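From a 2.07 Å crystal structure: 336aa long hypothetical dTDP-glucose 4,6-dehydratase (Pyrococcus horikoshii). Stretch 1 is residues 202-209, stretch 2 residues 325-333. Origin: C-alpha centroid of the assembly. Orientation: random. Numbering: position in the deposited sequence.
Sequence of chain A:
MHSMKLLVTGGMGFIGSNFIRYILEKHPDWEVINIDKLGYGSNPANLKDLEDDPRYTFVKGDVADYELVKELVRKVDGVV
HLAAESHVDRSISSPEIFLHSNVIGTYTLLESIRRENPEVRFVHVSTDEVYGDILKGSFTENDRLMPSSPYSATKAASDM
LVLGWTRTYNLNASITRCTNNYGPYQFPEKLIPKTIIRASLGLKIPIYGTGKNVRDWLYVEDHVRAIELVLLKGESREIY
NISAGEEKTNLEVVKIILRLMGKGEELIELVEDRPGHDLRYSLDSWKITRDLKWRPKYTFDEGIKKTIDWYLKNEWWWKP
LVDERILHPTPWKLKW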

# COMPACT_ATOMS: atom_id res chain seq x y z
N GLY A 202 8.26 -17.95 -39.65
CA GLY A 202 7.26 -18.91 -40.10
C GLY A 202 6.81 -19.90 -39.04
O GLY A 202 6.33 -20.98 -39.37
N LEU A 203 6.96 -19.54 -37.77
CA LEU A 203 6.55 -20.42 -36.68
C LEU A 203 5.09 -20.17 -36.30
O LEU A 203 4.58 -19.06 -36.43
N LYS A 204 4.42 -21.23 -35.84
CA LYS A 204 3.03 -21.14 -35.44
C LYS A 204 2.86 -20.28 -34.19
O LYS A 204 3.59 -20.43 -33.22
N ILE A 205 1.89 -19.37 -34.24
CA ILE A 205 1.61 -18.50 -33.11
C ILE A 205 0.45 -19.12 -32.33
O ILE A 205 -0.68 -19.15 -32.81
N PRO A 206 0.71 -19.64 -31.13
CA PRO A 206 -0.40 -20.25 -30.39
C PRO A 206 -1.32 -19.22 -29.79
O PRO A 206 -0.91 -18.12 -29.46
N ILE A 207 -2.58 -19.60 -29.64
CA ILE A 207 -3.61 -18.77 -29.03
C ILE A 207 -4.56 -19.62 -28.20
O ILE A 207 -5.37 -20.38 -28.70
N TYR A 208 -4.37 -19.53 -26.87
CA TYR A 208 -5.11 -20.44 -26.01
C TYR A 208 -6.57 -20.00 -25.85
O TYR A 208 -6.87 -19.02 -25.18
N GLY A 209 -7.44 -20.71 -26.58
CA GLY A 209 -8.88 -20.58 -26.36
C GLY A 209 -9.47 -19.25 -26.85
O GLY A 209 -10.24 -18.60 -26.17
N ARG A 325 11.98 -22.43 -25.88
CA ARG A 325 10.55 -22.32 -25.67
C ARG A 325 9.93 -21.36 -26.69
O ARG A 325 8.80 -21.50 -27.14
N ILE A 326 10.73 -20.31 -27.00
CA ILE A 326 10.26 -19.21 -27.82
C ILE A 326 10.33 -19.54 -29.32
O ILE A 326 9.50 -19.10 -30.11
N LEU A 327 11.38 -20.28 -29.71
CA LEU A 327 11.51 -20.65 -31.12
C LEU A 327 10.98 -22.06 -31.42
O LEU A 327 11.05 -22.56 -32.53
N HIS A 328 10.47 -22.70 -30.37
CA HIS A 328 9.97 -24.07 -30.48
C HIS A 328 8.79 -24.14 -31.47
O HIS A 328 7.91 -23.28 -31.46
N PRO A 329 8.75 -25.17 -32.32
CA PRO A 329 7.68 -25.34 -33.31
C PRO A 329 6.29 -25.52 -32.67
O PRO A 329 5.29 -24.99 -33.17
N THR A 330 6.25 -26.29 -31.58
CA THR A 330 5.01 -26.60 -30.85
C THR A 330 5.16 -26.35 -29.34
O THR A 330 5.09 -27.28 -28.54
N PRO A 331 5.35 -25.09 -28.94
CA PRO A 331 5.50 -24.75 -27.51
C PRO A 331 4.31 -25.05 -26.60
O PRO A 331 4.48 -25.26 -25.40
N TRP A 332 3.11 -25.06 -27.17
CA TRP A 332 1.90 -25.32 -26.39
C TRP A 332 1.81 -26.78 -25.96
O TRP A 332 0.83 -27.18 -25.32
N LYS A 333 2.82 -27.57 -26.29
CA LYS A 333 2.85 -28.98 -25.92
C LYS A 333 3.89 -29.26 -24.84
O LYS A 333 3.82 -30.29 -24.17

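This is a small, apolar contact between a strand-bearing segment and an irregular one, burying 351 Å² in all and made by apolar packing, with no hydrogen bond crossing it. Trp332 contributes the most buried area, 79 Å²: its CA-to-CB bond points toward the first stretch, and chi1 in p with chi2 at 94° lays the indole alongside Lys204 and Pro206. Pro206 CB comes to 3.7 Å from Trp332 CE3, and Lys204 CB to 4.0 Å from Trp332 CH2, both approaching the ring obliquely. Lys204 (m, m, t, t) meets the indole with the base of its side chain, while its end leads away; NZ is hydrogen-bonded elsewhere in the structure. Pro206 also serves Pro331, with Pro206 CG to Pro331 CG at 4.0 Å, both rings C-gamma endo. Tyr208 starts sideways, yet its m rotamer brings the phenol nearer, placing Tyr208 CE2 4.1 Å from Trp332 CB. At the other end, Leu203 (m, t) reaches in to set CD1 3.3 Å from the backbone Leu327 O, a tight fit, and 4.4 Å from Leu327 CB, although the CA-to-CB bond of Leu327 points away. The CA-to-CB bond of Ile205 points away, between those of Lys204 and Pro206, which point toward the second stretch. Within the second stretch, Thr330 N donates to His328 ND1 at 3.0 Å, a local tie beside the packed residues.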

# COMPACT_ATOMS: atom_id res chain seq x y z
CB LEU A 203 7.44 -20.22 -35.45
CG LEU A 203 8.94 -20.48 -35.63
CD1 LEU A 203 9.69 -20.21 -34.33
CD2 LEU A 203 9.16 -21.92 -36.07
CB LYS A 204 2.47 -22.54 -35.16
CG LYS A 204 2.42 -23.47 -36.37
CD LYS A 204 1.45 -22.97 -37.42
CE LYS A 204 1.37 -23.93 -38.60
NZ LYS A 204 0.43 -23.44 -39.66
CB ILE A 205 1.21 -17.09 -33.61
CG1 ILE A 205 2.40 -16.44 -34.32
CG2 ILE A 205 0.72 -16.24 -32.44
CD1 ILE A 205 2.02 -15.26 -35.19
CB PRO A 206 0.28 -21.08 -29.31
CG PRO A 206 1.74 -20.68 -29.34
CD PRO A 206 1.92 -19.55 -30.29
CB ILE A 207 -4.40 -18.07 -30.14
CG1 ILE A 207 -5.88 -17.99 -29.75
CG2 ILE A 207 -4.30 -18.89 -31.44
CD1 ILE A 207 -6.57 -16.78 -30.36
CB TYR A 208 -4.43 -20.48 -24.65
CG TYR A 208 -2.98 -20.80 -24.82
CD1 TYR A 208 -2.11 -19.84 -25.31
CD2 TYR A 208 -2.49 -22.06 -24.46
CE1 TYR A 208 -0.76 -20.12 -25.44
CE2 TYR A 208 -1.14 -22.34 -24.59
CZ TYR A 208 -0.28 -21.38 -25.08
OH TYR A 208 1.07 -21.65 -25.20
CB ARG A 325 10.39 -21.72 -24.26
CG ARG A 325 9.01 -21.94 -23.63
CD ARG A 325 9.11 -21.94 -22.10
NE ARG A 325 10.47 -22.32 -21.69
CZ ARG A 325 10.77 -22.30 -20.37
NH1 ARG A 325 9.87 -21.95 -19.48
NH2 ARG A 325 12.00 -22.66 -19.98
CB ILE A 326 11.10 -17.98 -27.48
CG1 ILE A 326 10.77 -17.49 -26.07
CG2 ILE A 326 10.81 -16.83 -28.47
CD1 ILE A 326 11.79 -16.47 -25.55
CB LEU A 327 12.99 -20.57 -31.50
CG LEU A 327 13.56 -19.15 -31.42
CD1 LEU A 327 14.75 -18.95 -32.37
CD2 LEU A 327 12.53 -18.08 -31.78
CB HIS A 328 9.52 -24.56 -29.10
CG HIS A 328 9.46 -26.05 -28.98
ND1 HIS A 328 8.54 -26.82 -29.65
CD2 HIS A 328 10.21 -26.91 -28.24
CE1 HIS A 328 8.72 -28.09 -29.34
NE2 HIS A 328 9.72 -28.18 -28.49
CB PRO A 329 8.08 -26.61 -34.06
CG PRO A 329 9.53 -26.80 -33.75
CD PRO A 329 9.71 -26.29 -32.36
CB THR A 330 4.64 -28.09 -31.02
OG1 THR A 330 5.63 -28.91 -30.37
CG2 THR A 330 4.58 -28.47 -32.48
CB PRO A 331 5.79 -23.26 -27.54
CG PRO A 331 5.03 -22.80 -28.75
CD PRO A 331 5.35 -23.87 -29.76
CB TRP A 332 0.65 -24.93 -27.19
CG TRP A 332 0.49 -25.68 -28.46
CD1 TRP A 332 -0.24 -26.83 -28.65
CD2 TRP A 332 1.07 -25.36 -29.73
NE1 TRP A 332 -0.14 -27.24 -29.96
CE2 TRP A 332 0.66 -26.36 -30.64
CE3 TRP A 332 1.91 -24.34 -30.18
CZ2 TRP A 332 1.05 -26.35 -31.99
CZ3 TRP A 332 2.30 -24.33 -31.52
CH2 TRP A 332 1.87 -25.33 -32.41
CB LYS A 333 3.14 -29.85 -27.15
CG LYS A 333 2.07 -29.80 -28.23
CD LYS A 333 2.39 -30.75 -29.36
CE LYS A 333 1.47 -30.53 -30.55
NZ LYS A 333 2.18 -30.79 -31.83